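Histone-lysine N-methyltransferase, H3 lysine-9 specific SUVH6 (Arabidopsis thaliana, PDB 6A5K) transfers methyl groups from S-adenosylmethionine to histone H3 as an H3K9 methyltransferase, and probably couples this to recognition of methylated DNA through its SRA domain. Local coordinates at residues D264-P268 against K359-W365; Y401-I405 against F439-A444; D495-D501 against R523-Y527. The protein carries 1 engineered substitution. One frame throughout, in Å; residues are numbered along the deposited sequence.

Contact 1 of 3, residues D264-P268 against K359-W365; sequences DEKPP and KTKSRGW. With SAM (S-adenosylmethionine), chain F.
The indole of Trp365 lies against the extended run Lys266-Pro268. CD of Pro268 sits over the five-membered ring, 4.0 Å from its centroid and 23° off the normal, a CH-pi contact, while CG of Pro267 reaches CH2 of the six-membered ring from the same face. Prolines suit this place because their rigid rings offer polarised C-H groups to an aromatic face. On the opposite face lies CD of Lys359, toward the rim. That lysine leaves with CG anti to its backbone N (chi1 -165°) and then bends, so that its NZ meets OE1 of Glu265 at 3.1 Å in a salt bridge, coming from above the carboxylate plane; the ammonium's stronger partner is Asp263, so Glu265 shares a charge already engaged. NE1 of Trp365 is buried without a polar partner. The backbone of Trp365 grips the methionine end of S-adenosylmethionine: its N donates to OXT (2.8 Å) and its O accepts from the cofactor N. Behind it, Thr360 OG1 accepts from Arg363 N in an ST motif and donates to Gly364 O, shaping the turn. This turn joins strands 355-359 and 365-369, and Ala258 of strand 257-259 and Ile357 of strand 355-359 pack against both Pro267 and Trp365.

Contact 2 of 3, residues Y401-I405 against F439-A444; sequences YLFDI and FTIDAA. With SAM (S-adenosylmethionine), chain F.
Tyr401 and Ala443 begin a short antiparallel pairing of strands 402-406 and 436-442 in the SET domain, with Ala443 N donating to Tyr401 O at 2.8 Å. Phe403 and Ile441 form the hydrogen-bonded pair, each N donating a hydrogen bond to the other's O at 2.9 Å, and Ile405 N adds a bond to Phe439 O. The face of Phe403 and Ile441, which CD1 of Ile405 reaches, is the buried apolar one: that CD1 meets CG1 of Ile441 at 4.0 Å, the side chains crossing at about a right angle. Branched and aromatic residues suit this face, which continues onto Leu386 and Val478. The other face packs closely too: CD2 of Leu402 lies 3.7 Å from CG of Asp442, and CG2 of Thr440 3.8 Å from CB of Leu402. Its polar ends turn to outside partners, Thr440 OG1 to Asp389 and Asp442 OD2 to Asn398. The solvent side is at exposed Asp404, which meets a water also near Phe439 O. Asp442 OD1 accepts from Ala444 N in an Asx turn, which suits a short acidic side chain. CB of Tyr401 rests on Ala444, and chi1 of -60° carries its ring past the cofactor sulfur. Its OH donates to O of S-adenosylmethionine at 2.7 Å, which ties the cofactor carboxylate to the sheet and would be expected to favour its negative charge.

Contact 3 of 3, residues D495-D501 against R523-Y527; sequences DYNYALD and RRRLY. With SAM (S-adenosylmethionine), chain F.
Asp501 and Arg525 form the shorter of two salt bridges that join the loop after strand 491-494 to the C-terminal tail, the post-SET part of this SET-family enzyme. NH2 of Arg525 donates to OD1 of Asp501 at 3.0 Å, nearly straight at 163°, and NH1 adds a weak bond to the same oxygen. The acceptor lies in the guanidinium plane, yet the donor stands above the carboxylate plane, with the two planes 66° apart. Arg525 NE also donates to Tyr527 O, so arginine, with several in-plane N-H groups, can hold the chain end and the loop together. At the other end, NH2 of Arg523 meets OD1 of Asp495 at 3.2 Å, and one water bridges the same two atoms. OD1 also takes the N-H of Asn497 in an Asx turn, which helps orient the carboxylate.

Between these charged ends a water accepts from Tyr498 N and donates to Leu526 O, and the packing around it is largely apolar. Leu500 CD2 rests on CA of Tyr527 and CB of Arg525. The side chains of Tyr498 and Tyr527 run side by side, with CD2 of Tyr498 at the edge of the Tyr527 ring, while one face of the Tyr498 ring is covered at its centre by CB of Tyr496. Leu526, with CG anti to its backbone N (chi1 -169°), reaches CD2 of Tyr496 with CD1 and brings CD2 toward the adenine; a flexible aliphatic side chain suits such a flat surface. Tyr496 completes this part of the cofactor pocket: its OH, hydrogen-bonded to Ile453 O, lies 3.3 Å from C5' of S-adenosylmethionine.

In the fold
The three contacts follow one another along the chain, each closing before the next opens, and all touch the same S-adenosylmethionine. Contact 1 lies about 21 Å, centre to centre, from both contact 2 and contact 3, while contacts 2 and 3 are about 16 Å apart; none touches another directly. Contact 1 joins a Pre-SET loop to the turn between strands 355-359 and 365-369 of the six-stranded sheet. Strand 491-494 of that sheet leads into contact 3, whereas contact 2 belongs to a separate three-stranded antiparallel sheet. The cofactor is thus held where separate parts meet: its methionine end by contacts 1 and 2, its adenosine side also by contact 3.

Contact 1 of 3, residues D264-P268 against K359-W365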
loop_
_atom_site.group_PDB
_atom_site.type_symbol
_atom_site.label_atom_id
_atom_site.label_comp_id
_atom_site.label_asym_id
_atom_site.label_seq_id
_atom_site.Cartn_x
_atom_site.Cartn_y
_atom_site.Cartn_z
ATOM N N ASP A 264 27.915 10.219 2.172
ATOM C CA ASP A 264 27.949 11.665 2.381
ATOM C C ASP A 264 27.291 12.433 1.235
ATOM O O ASP A 264 27.252 13.663 1.243
ATOM C CB ASP A 264 29.392 12.135 2.570
ATOM C CG ASP A 264 30.072 11.469 3.752
ATOM O OD1 ASP A 264 29.423 11.337 4.814
ATOM O OD2 ASP A 264 31.251 11.076 3.620
ATOM N N GLU A 265 26.768 11.693 0.261
ATOM C CA GLU A 265 26.104 12.270 -0.906
ATOM C C GLU A 265 24.903 13.146 -0.545
ATOM O O GLU A 265 24.132 12.821 0.353
ATOM C CB GLU A 265 25.647 11.153 -1.844
ATOM C CG GLU A 265 26.282 11.144 -3.216
ATOM C CD GLU A 265 25.865 9.923 -4.016
ATOM O OE1 GLU A 265 26.396 8.826 -3.735
ATOM O OE2 GLU A 265 24.996 10.054 -4.908
ATOM N N LYS A 266 24.755 14.263 -1.249
ATOM C CA LYS A 266 23.570 15.105 -1.122
ATOM C C LYS A 266 22.696 14.849 -2.342
ATOM O O LYS A 266 23.180 14.287 -3.323
ATOM C CB LYS A 266 23.956 16.584 -1.000
ATOM C CG LYS A 266 24.170 17.049 0.438
ATOM C CD LYS A 266 25.370 16.360 1.069
ATOM C CE LYS A 266 25.600 16.817 2.498
ATOM N NZ LYS A 266 26.815 16.180 3.074
ATOM N N PRO A 267 21.405 15.230 -2.283
ATOM C CA PRO A 267 20.514 14.944 -3.419
ATOM C C PRO A 267 20.998 15.564 -4.724
ATOM O O PRO A 267 21.618 16.626 -4.699
ATOM C CB PRO A 267 19.181 15.560 -2.987
ATOM C CG PRO A 267 19.250 15.599 -1.502
ATOM C CD PRO A 267 20.678 15.847 -1.158
ATOM N N PRO A 268 20.722 14.900 -5.856
ATOM C CA PRO A 268 21.218 15.364 -7.154
ATOM C C PRO A 268 20.590 16.676 -7.594
ATOM O O PRO A 268 19.522 17.076 -7.125
ATOM C CB PRO A 268 20.827 14.232 -8.106
ATOM C CG PRO A 268 19.655 13.589 -7.458
ATOM C CD PRO A 268 19.922 13.668 -5.983
ATOM N N LYS A 359 18.668 7.700 0.632
ATOM C CA LYS A 359 19.719 6.978 -0.070
ATOM C C LYS A 359 19.676 5.473 0.201
ATOM O O LYS A 359 19.633 5.031 1.354
ATOM C CB LYS A 359 21.093 7.530 0.312
ATOM C CG LYS A 359 22.209 7.091 -0.623
ATOM C CD LYS A 359 21.958 7.580 -2.035
ATOM C CE LYS A 359 23.255 7.951 -2.741
ATOM N NZ LYS A 359 24.286 6.877 -2.669
ATOM N N THR A 360 19.686 4.694 -0.875
ATOM C CA THR A 360 19.759 3.241 -0.781
ATOM C C THR A 360 21.210 2.832 -0.948
ATOM O O THR A 360 22.040 3.657 -1.326
ATOM C CB THR A 360 18.916 2.539 -1.861
ATOM O OG1 THR A 360 19.527 2.748 -3.139
ATOM C CG2 THR A 360 17.492 3.066 -1.878
ATOM N N LYS A 361 21.519 1.565 -0.692
ATOM C CA LYS A 361 22.892 1.101 -0.853
ATOM C C LYS A 361 23.274 0.829 -2.313
ATOM O O LYS A 361 24.419 1.055 -2.705
ATOM C CB LYS A 361 23.130 -0.163 -0.018
ATOM C CG LYS A 361 22.877 0.018 1.472
ATOM C CD LYS A 361 23.306 -1.215 2.246
ATOM C CE LYS A 361 22.276 -1.599 3.285
ATOM N NZ LYS A 361 20.911 -1.681 2.693
ATOM N N SER A 362 22.333 0.346 -3.122
ATOM C CA SER A 362 22.699 -0.078 -4.472
ATOM C C SER A 362 21.903 0.571 -5.611
ATOM O O SER A 362 22.218 0.349 -6.780
ATOM C CB SER A 362 22.592 -1.605 -4.580
ATOM O OG SER A 362 21.255 -2.057 -4.504
ATOM N N ARG A 363 20.897 1.379 -5.289
ATOM C CA ARG A 363 20.042 1.955 -6.327
ATOM C C ARG A 363 19.928 3.473 -6.232
ATOM O O ARG A 363 18.939 4.049 -6.680
ATOM C CB ARG A 363 18.642 1.322 -6.271
ATOM C CG ARG A 363 18.623 -0.144 -6.665
ATOM C CD ARG A 363 17.258 -0.810 -6.405
ATOM N NE ARG A 363 16.734 -0.473 -5.080
ATOM C CZ ARG A 363 17.232 -0.921 -3.934
ATOM N NH1 ARG A 363 18.267 -1.743 -3.935
ATOM N NH2 ARG A 363 16.695 -0.535 -2.782
ATOM N N GLY A 364 20.950 4.114 -5.669
ATOM C CA GLY A 364 20.947 5.558 -5.505
ATOM C C GLY A 364 19.829 6.051 -4.602
ATOM O O GLY A 364 19.537 5.454 -3.566
ATOM N N TRP A 365 19.203 7.155 -4.992
ATOM C CA TRP A 365 18.107 7.717 -4.217
ATOM C C TRP A 365 16.784 7.044 -4.575
ATOM O O TRP A 365 16.547 6.707 -5.735
ATOM C CB TRP A 365 18.013 9.228 -4.441
ATOM C CG TRP A 365 19.222 9.968 -3.945
ATOM C CD1 TRP A 365 20.386 10.183 -4.621
ATOM C CD2 TRP A 365 19.385 10.572 -2.656
ATOM N NE1 TRP A 365 21.266 10.891 -3.831
ATOM C CE2 TRP A 365 20.675 11.141 -2.623
ATOM C CE3 TRP A 365 18.566 10.683 -1.530
ATOM C CZ2 TRP A 365 21.162 11.818 -1.505
ATOM C CZ3 TRP A 365 19.053 11.359 -0.420
ATOM C CH2 TRP A 365 20.339 11.916 -0.417
HETATM N N SAM F . 17.817 5.988 -8.094
HETATM C CA SAM F . 17.587 7.201 -8.901
HETATM C C SAM F . 18.380 8.416 -8.415
HETATM O O SAM F . 18.186 9.534 -8.912
HETATM O OXT SAM F . 19.219 8.309 -7.516
HETATM C CB SAM F . 16.098 7.541 -8.945
HETATM C CG SAM F . 15.359 6.658 -9.941
HETATM S SD SAM F . 15.925 7.095 -11.602
HETATM C CE SAM F . 14.338 7.475 -12.334
HETATM C "C5'" SAM F . 16.216 5.523 -12.428
HETATM C "C4'" SAM F . 17.616 5.017 -12.141
HETATM O "O4'" SAM F . 17.677 4.494 -10.821
HETATM C "C3'" SAM F . 17.990 3.882 -13.075
HETATM O "O3'" SAM F . 18.598 4.368 -14.249
HETATM C "C2'" SAM F . 18.960 3.104 -12.224
HETATM O "O2'" SAM F . 20.205 3.763 -12.271
HETATM C "C1'" SAM F . 18.412 3.289 -10.825
HETATM N N9 SAM F . 17.509 2.168 -10.489
HETATM C C8 SAM F . 16.162 2.225 -10.249
HETATM N N7 SAM F . 15.712 0.971 -9.981
HETATM C C5 SAM F . 16.756 0.112 -10.065
HETATM C C6 SAM F . 16.871 -1.263 -9.891
HETATM N N6 SAM F . 15.809 -2.009 -9.581
HETATM N N1 SAM F . 18.098 -1.865 -10.063
HETATM C C2 SAM F . 19.210 -1.109 -10.381
HETATM N N3 SAM F . 19.094 0.259 -10.543
HETATM C C4 SAM F . 17.893 0.859 -10.381
#

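Contact 2 of 3, residues Y401-I405 against F439-A444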
loop_
_atom_site.group_PDB
_atom_site.type_symbol
_atom_site.label_atom_id
_atom_site.label_comp_id
_atom_site.label_asym_id
_atom_site.label_seq_id
_atom_site.Cartn_x
_atom_site.Cartn_y
_atom_site.Cartn_z
ATOM N N TYR A 401 15.655 9.360 -16.538
ATOM C CA TYR A 401 14.486 10.041 -15.993
ATOM C C TYR A 401 13.378 10.217 -17.022
ATOM O O TYR A 401 12.707 11.245 -17.063
ATOM C CB TYR A 401 14.901 11.395 -15.407
ATOM C CG TYR A 401 15.904 11.241 -14.292
ATOM C CD1 TYR A 401 15.506 10.806 -13.030
ATOM C CD2 TYR A 401 17.255 11.484 -14.505
ATOM C CE1 TYR A 401 16.423 10.644 -12.008
ATOM C CE2 TYR A 401 18.177 11.321 -13.487
ATOM C CZ TYR A 401 17.753 10.901 -12.242
ATOM O OH TYR A 401 18.668 10.737 -11.226
ATOM N N LEU A 402 13.189 9.196 -17.849
ATOM C CA LEU A 402 12.129 9.208 -18.845
ATOM C C LEU A 402 11.005 8.245 -18.454
ATOM O O LEU A 402 11.265 7.102 -18.083
ATOM C CB LEU A 402 12.677 8.823 -20.222
ATOM C CG LEU A 402 13.804 9.672 -20.803
ATOM C CD1 LEU A 402 14.236 9.099 -22.148
ATOM C CD2 LEU A 402 13.363 11.132 -20.937
ATOM N N PHE A 403 9.766 8.718 -18.514
ATOM C CA PHE A 403 8.613 7.831 -18.400
ATOM C C PHE A 403 7.950 7.717 -19.764
ATOM O O PHE A 403 7.349 8.674 -20.253
ATOM C CB PHE A 403 7.601 8.330 -17.364
ATOM C CG PHE A 403 6.539 7.314 -17.024
ATOM C CD1 PHE A 403 5.427 7.150 -17.834
ATOM C CD2 PHE A 403 6.664 6.510 -15.895
ATOM C CE1 PHE A 403 4.450 6.211 -17.526
ATOM C CE2 PHE A 403 5.693 5.574 -15.580
ATOM C CZ PHE A 403 4.582 5.429 -16.398
ATOM N N ASP A 404 8.066 6.539 -20.368
ATOM C CA ASP A 404 7.458 6.265 -21.664
ATOM C C ASP A 404 5.961 6.024 -21.455
ATOM O O ASP A 404 5.573 5.032 -20.846
ATOM C CB ASP A 404 8.142 5.050 -22.309
ATOM C CG ASP A 404 7.704 4.805 -23.744
ATOM O OD1 ASP A 404 6.517 4.985 -24.072
ATOM O OD2 ASP A 404 8.568 4.412 -24.550
ATOM N N ILE A 405 5.125 6.933 -21.949
ATOM C CA ILE A 405 3.680 6.842 -21.725
ATOM C C ILE A 405 3.056 5.705 -22.545
ATOM O O ILE A 405 3.420 5.493 -23.701
ATOM C CB ILE A 405 2.971 8.175 -22.077
ATOM C CG1 ILE A 405 3.497 9.315 -21.189
ATOM C CG2 ILE A 405 1.459 8.047 -21.961
ATOM C CD1 ILE A 405 2.900 10.673 -21.519
ATOM N N PHE A 439 4.314 9.726 -26.800
ATOM C CA PHE A 439 4.887 10.737 -25.914
ATOM C C PHE A 439 5.557 10.183 -24.662
ATOM O O PHE A 439 5.236 9.094 -24.193
ATOM C CB PHE A 439 3.813 11.748 -25.517
ATOM C CG PHE A 439 3.309 12.566 -26.679
ATOM C CD1 PHE A 439 2.340 12.057 -27.529
ATOM C CD2 PHE A 439 3.830 13.823 -26.938
ATOM C CE1 PHE A 439 1.882 12.796 -28.604
ATOM C CE2 PHE A 439 3.376 14.567 -28.012
ATOM C CZ PHE A 439 2.406 14.052 -28.847
ATOM N N THR A 440 6.482 10.976 -24.130
ATOM C CA THR A 440 7.321 10.599 -22.997
ATOM C C THR A 440 7.442 11.791 -22.055
ATOM O O THR A 440 7.440 12.942 -22.501
ATOM C CB THR A 440 8.727 10.143 -23.476
ATOM O OG1 THR A 440 8.609 8.911 -24.197
ATOM C CG2 THR A 440 9.710 9.957 -22.306
ATOM N N ILE A 441 7.523 11.526 -20.757
ATOM C CA ILE A 441 7.766 12.583 -19.786
ATOM C C ILE A 441 9.239 12.580 -19.392
ATOM O O ILE A 441 9.759 11.572 -18.908
ATOM C CB ILE A 441 6.893 12.422 -18.522
ATOM C CG1 ILE A 441 5.411 12.333 -18.890
ATOM C CG2 ILE A 441 7.118 13.585 -17.579
ATOM C CD1 ILE A 441 4.568 11.663 -17.828
ATOM N N ASP A 442 9.908 13.706 -19.627
ATOM C CA ASP A 442 11.321 13.869 -19.316
ATOM C C ASP A 442 11.454 14.639 -18.011
ATOM O O ASP A 442 11.180 15.837 -17.964
ATOM C CB ASP A 442 12.036 14.601 -20.460
ATOM C CG ASP A 442 13.536 14.782 -20.219
ATOM O OD1 ASP A 442 14.028 14.503 -19.108
ATOM O OD2 ASP A 442 14.235 15.217 -21.159
ATOM N N ALA A 443 11.885 13.955 -16.954
ATOM C CA ALA A 443 12.036 14.591 -15.648
ATOM C C ALA A 443 13.501 14.796 -15.250
ATOM O O ALA A 443 13.803 14.984 -14.070
ATOM C CB ALA A 443 11.312 13.764 -14.578
ATOM N N ALA A 444 14.407 14.760 -16.224
ATOM C CA ALA A 444 15.839 14.833 -15.926
ATOM C C ALA A 444 16.255 16.212 -15.446
ATOM O O ALA A 444 16.965 16.339 -14.447
ATOM C CB ALA A 444 16.663 14.445 -17.139
HETATM N N SAM F . 17.817 5.988 -8.094
HETATM C CA SAM F . 17.587 7.201 -8.901
HETATM C C SAM F . 18.380 8.416 -8.415
HETATM O O SAM F . 18.186 9.534 -8.912
HETATM O OXT SAM F . 19.219 8.309 -7.516
HETATM C CB SAM F . 16.098 7.541 -8.945
HETATM C CG SAM F . 15.359 6.658 -9.941
HETATM S SD SAM F . 15.925 7.095 -11.602
HETATM C CE SAM F . 14.338 7.475 -12.334
HETATM C "C5'" SAM F . 16.216 5.523 -12.428
HETATM C "C4'" SAM F . 17.616 5.017 -12.141
HETATM O "O4'" SAM F . 17.677 4.494 -10.821
HETATM C "C3'" SAM F . 17.990 3.882 -13.075
HETATM O "O3'" SAM F . 18.598 4.368 -14.249
HETATM C "C2'" SAM F . 18.960 3.104 -12.224
HETATM O "O2'" SAM F . 20.205 3.763 -12.271
HETATM C "C1'" SAM F . 18.412 3.289 -10.825
HETATM N N9 SAM F . 17.509 2.168 -10.489
HETATM C C8 SAM F . 16.162 2.225 -10.249
HETATM N N7 SAM F . 15.712 0.971 -9.981
HETATM C C5 SAM F . 16.756 0.112 -10.065
HETATM C C6 SAM F . 16.871 -1.263 -9.891
HETATM N N6 SAM F . 15.809 -2.009 -9.581
HETATM N N1 SAM F . 18.098 -1.865 -10.063
HETATM C C2 SAM F . 19.210 -1.109 -10.381
HETATM N N3 SAM F . 19.094 0.259 -10.543
HETATM C C4 SAM F . 17.893 0.859 -10.381
HETATM O O HOH W 1 5.564 6.710 -25.569
#

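Contact 3 of 3, residues D495-D501 against R523-Y527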
loop_
_atom_site.group_PDB
_atom_site.type_symbol
_atom_site.label_atom_id
_atom_site.label_comp_id
_atom_site.label_asym_id
_atom_site.label_seq_id
_atom_site.Cartn_x
_atom_site.Cartn_y
_atom_site.Cartn_z
ATOM N N ASP A 495 6.907 -0.923 -11.619
ATOM C CA ASP A 495 7.550 -1.663 -12.703
ATOM C C ASP A 495 7.936 -0.732 -13.865
ATOM O O ASP A 495 7.071 -0.225 -14.577
ATOM C CB ASP A 495 6.607 -2.771 -13.186
ATOM C CG ASP A 495 7.158 -3.550 -14.364
ATOM O OD1 ASP A 495 8.393 -3.608 -14.536
ATOM O OD2 ASP A 495 6.338 -4.099 -15.130
ATOM N N TYR A 496 9.237 -0.523 -14.057
ATOM C CA TYR A 496 9.742 0.356 -15.128
ATOM C C TYR A 496 9.372 -0.144 -16.519
ATOM O O TYR A 496 9.288 0.641 -17.472
ATOM C CB TYR A 496 11.263 0.496 -15.056
ATOM C CG TYR A 496 11.770 1.546 -14.098
ATOM C CD1 TYR A 496 10.951 2.084 -13.111
ATOM C CD2 TYR A 496 13.084 1.997 -14.184
ATOM C CE1 TYR A 496 11.434 3.051 -12.226
ATOM C CE2 TYR A 496 13.574 2.958 -13.313
ATOM C CZ TYR A 496 12.752 3.480 -12.338
ATOM O OH TYR A 496 13.261 4.433 -11.482
ATOM N N ASN A 497 9.208 -1.459 -16.633
ATOM C CA ASN A 497 8.667 -2.072 -17.845
ATOM C C ASN A 497 9.561 -1.918 -19.081
ATOM O O ASN A 497 9.077 -1.984 -20.209
ATOM C CB ASN A 497 7.266 -1.492 -18.126
ATOM C CG ASN A 497 6.431 -2.372 -19.040
ATOM O OD1 ASN A 497 6.476 -3.598 -18.952
ATOM N ND2 ASN A 497 5.667 -1.741 -19.934
ATOM N N TYR A 498 10.863 -1.718 -18.874
ATOM C CA TYR A 498 11.801 -1.645 -19.991
ATOM C C TYR A 498 11.882 -2.989 -20.698
ATOM O O TYR A 498 11.961 -4.026 -20.047
ATOM C CB TYR A 498 13.214 -1.256 -19.538
ATOM C CG TYR A 498 13.402 0.116 -18.917
ATOM C CD1 TYR A 498 12.621 1.200 -19.290
ATOM C CD2 TYR A 498 14.403 0.327 -17.977
ATOM C CE1 TYR A 498 12.816 2.456 -18.720
ATOM C CE2 TYR A 498 14.606 1.570 -17.409
ATOM C CZ TYR A 498 13.812 2.632 -17.784
ATOM O OH TYR A 498 14.024 3.867 -17.205
ATOM N N ALA A 499 11.887 -2.976 -22.025
ATOM C CA ALA A 499 12.159 -4.192 -22.781
ATOM C C ALA A 499 13.656 -4.468 -22.756
ATOM O O ALA A 499 14.459 -3.545 -22.886
ATOM C CB ALA A 499 11.663 -4.066 -24.210
ATOM N N LEU A 500 14.036 -5.729 -22.582
ATOM C CA LEU A 500 15.453 -6.083 -22.499
ATOM C C LEU A 500 16.137 -5.954 -23.854
ATOM O O LEU A 500 15.546 -6.268 -24.892
ATOM C CB LEU A 500 15.626 -7.503 -21.950
ATOM C CG LEU A 500 15.187 -7.743 -20.500
ATOM C CD1 LEU A 500 15.809 -9.016 -19.941
ATOM C CD2 LEU A 500 15.523 -6.550 -19.615
ATOM N N ASP A 501 17.382 -5.484 -23.821
ATOM C CA ASP A 501 18.193 -5.244 -25.015
ATOM C C ASP A 501 17.572 -4.173 -25.906
ATOM O O ASP A 501 17.819 -4.137 -27.114
ATOM C CB ASP A 501 18.406 -6.551 -25.802
ATOM C CG ASP A 501 19.249 -7.571 -25.041
ATOM O OD1 ASP A 501 20.319 -7.195 -24.526
ATOM O OD2 ASP A 501 18.823 -8.741 -24.959
ATOM N N ARG A 523 13.650 -10.326 -12.158
ATOM C CA ARG A 523 13.899 -10.687 -13.547
ATOM C C ARG A 523 15.340 -10.345 -13.956
ATOM O O ARG A 523 15.718 -10.471 -15.124
ATOM C CB ARG A 523 12.859 -10.005 -14.435
ATOM C CG ARG A 523 11.437 -10.342 -13.947
ATOM C CD ARG A 523 10.318 -9.952 -14.907
ATOM N NE ARG A 523 9.982 -8.535 -14.827
ATOM C CZ ARG A 523 9.234 -7.987 -13.871
ATOM N NH1 ARG A 523 8.740 -8.728 -12.886
ATOM N NH2 ARG A 523 8.989 -6.687 -13.899
ATOM N N ARG A 524 16.118 -9.910 -12.965
ATOM C CA ARG A 524 17.591 -9.879 -12.995
ATOM C C ARG A 524 18.205 -8.732 -13.802
ATOM O O ARG A 524 19.298 -8.268 -13.476
ATOM C CB ARG A 524 18.149 -11.213 -13.508
ATOM C CG ARG A 524 17.798 -12.421 -12.648
ATOM C CD ARG A 524 18.004 -12.162 -11.156
ATOM N NE ARG A 524 19.392 -11.853 -10.809
ATOM C CZ ARG A 524 20.353 -12.764 -10.686
ATOM N NH1 ARG A 524 20.088 -14.047 -10.892
ATOM N NH2 ARG A 524 21.584 -12.393 -10.364
ATOM N N ARG A 525 17.522 -8.278 -14.849
ATOM C CA ARG A 525 18.026 -7.155 -15.636
ATOM C C ARG A 525 17.040 -5.996 -15.625
ATOM O O ARG A 525 15.832 -6.200 -15.762
ATOM C CB ARG A 525 18.315 -7.586 -17.078
ATOM C CG ARG A 525 19.692 -8.213 -17.261
ATOM C CD ARG A 525 19.967 -8.607 -18.701
ATOM N NE ARG A 525 20.011 -7.456 -19.596
ATOM C CZ ARG A 525 20.119 -7.540 -20.919
ATOM N NH1 ARG A 525 20.200 -8.723 -21.507
ATOM N NH2 ARG A 525 20.144 -6.436 -21.654
ATOM N N LEU A 526 17.558 -4.785 -15.446
ATOM C CA LEU A 526 16.738 -3.584 -15.548
ATOM C C LEU A 526 16.487 -3.291 -17.028
ATOM O O LEU A 526 15.383 -2.906 -17.423
ATOM C CB LEU A 526 17.417 -2.398 -14.858
ATOM C CG LEU A 526 16.591 -1.129 -14.633
ATOM C CD1 LEU A 526 15.394 -1.397 -13.730
ATOM C CD2 LEU A 526 17.457 -0.016 -14.052
ATOM N N TYR A 527 17.525 -3.476 -17.838
ATOM C CA TYR A 527 17.389 -3.467 -19.294
ATOM C C TYR A 527 18.527 -4.246 -19.951
ATOM O O TYR A 527 19.450 -4.706 -19.267
ATOM C CB TYR A 527 17.336 -2.037 -19.841
ATOM C CG TYR A 527 18.487 -1.140 -19.461
ATOM C CD1 TYR A 527 18.312 -0.117 -18.543
ATOM C CD2 TYR A 527 19.744 -1.301 -20.035
ATOM C CE1 TYR A 527 19.358 0.717 -18.196
ATOM C CE2 TYR A 527 20.795 -0.477 -19.692
ATOM C CZ TYR A 527 20.597 0.533 -18.773
ATOM O OH TYR A 527 21.642 1.359 -18.426
HETATM N N SAM F . 17.817 5.988 -8.094
HETATM C CA SAM F . 17.587 7.201 -8.901
HETATM C C SAM F . 18.380 8.416 -8.415
HETATM O O SAM F . 18.186 9.534 -8.912
HETATM O OXT SAM F . 19.219 8.309 -7.516
HETATM C CB SAM F . 16.098 7.541 -8.945
HETATM C CG SAM F . 15.359 6.658 -9.941
HETATM S SD SAM F . 15.925 7.095 -11.602
HETATM C CE SAM F . 14.338 7.475 -12.334
HETATM C "C5'" SAM F . 16.216 5.523 -12.428
HETATM C "C4'" SAM F . 17.616 5.017 -12.141
HETATM O "O4'" SAM F . 17.677 4.494 -10.821
HETATM C "C3'" SAM F . 17.990 3.882 -13.075
HETATM O "O3'" SAM F . 18.598 4.368 -14.249
HETATM C "C2'" SAM F . 18.960 3.104 -12.224
HETATM O "O2'" SAM F . 20.205 3.763 -12.271
HETATM C "C1'" SAM F . 18.412 3.289 -10.825
HETATM N N9 SAM F . 17.509 2.168 -10.489
HETATM C C8 SAM F . 16.162 2.225 -10.249
HETATM N N7 SAM F . 15.712 0.971 -9.981
HETATM C C5 SAM F . 16.756 0.112 -10.065
HETATM C C6 SAM F . 16.871 -1.263 -9.891
HETATM N N6 SAM F . 15.809 -2.009 -9.581
HETATM N N1 SAM F . 18.098 -1.865 -10.063
HETATM C C2 SAM F . 19.210 -1.109 -10.381
HETATM N N3 SAM F . 19.094 0.259 -10.543
HETATM C C4 SAM F . 17.893 0.859 -10.381
HETATM O O HOH W 2 9.347 -5.310 -16.239
HETATM O O HOH W 3 12.710 -2.627 -16.504
#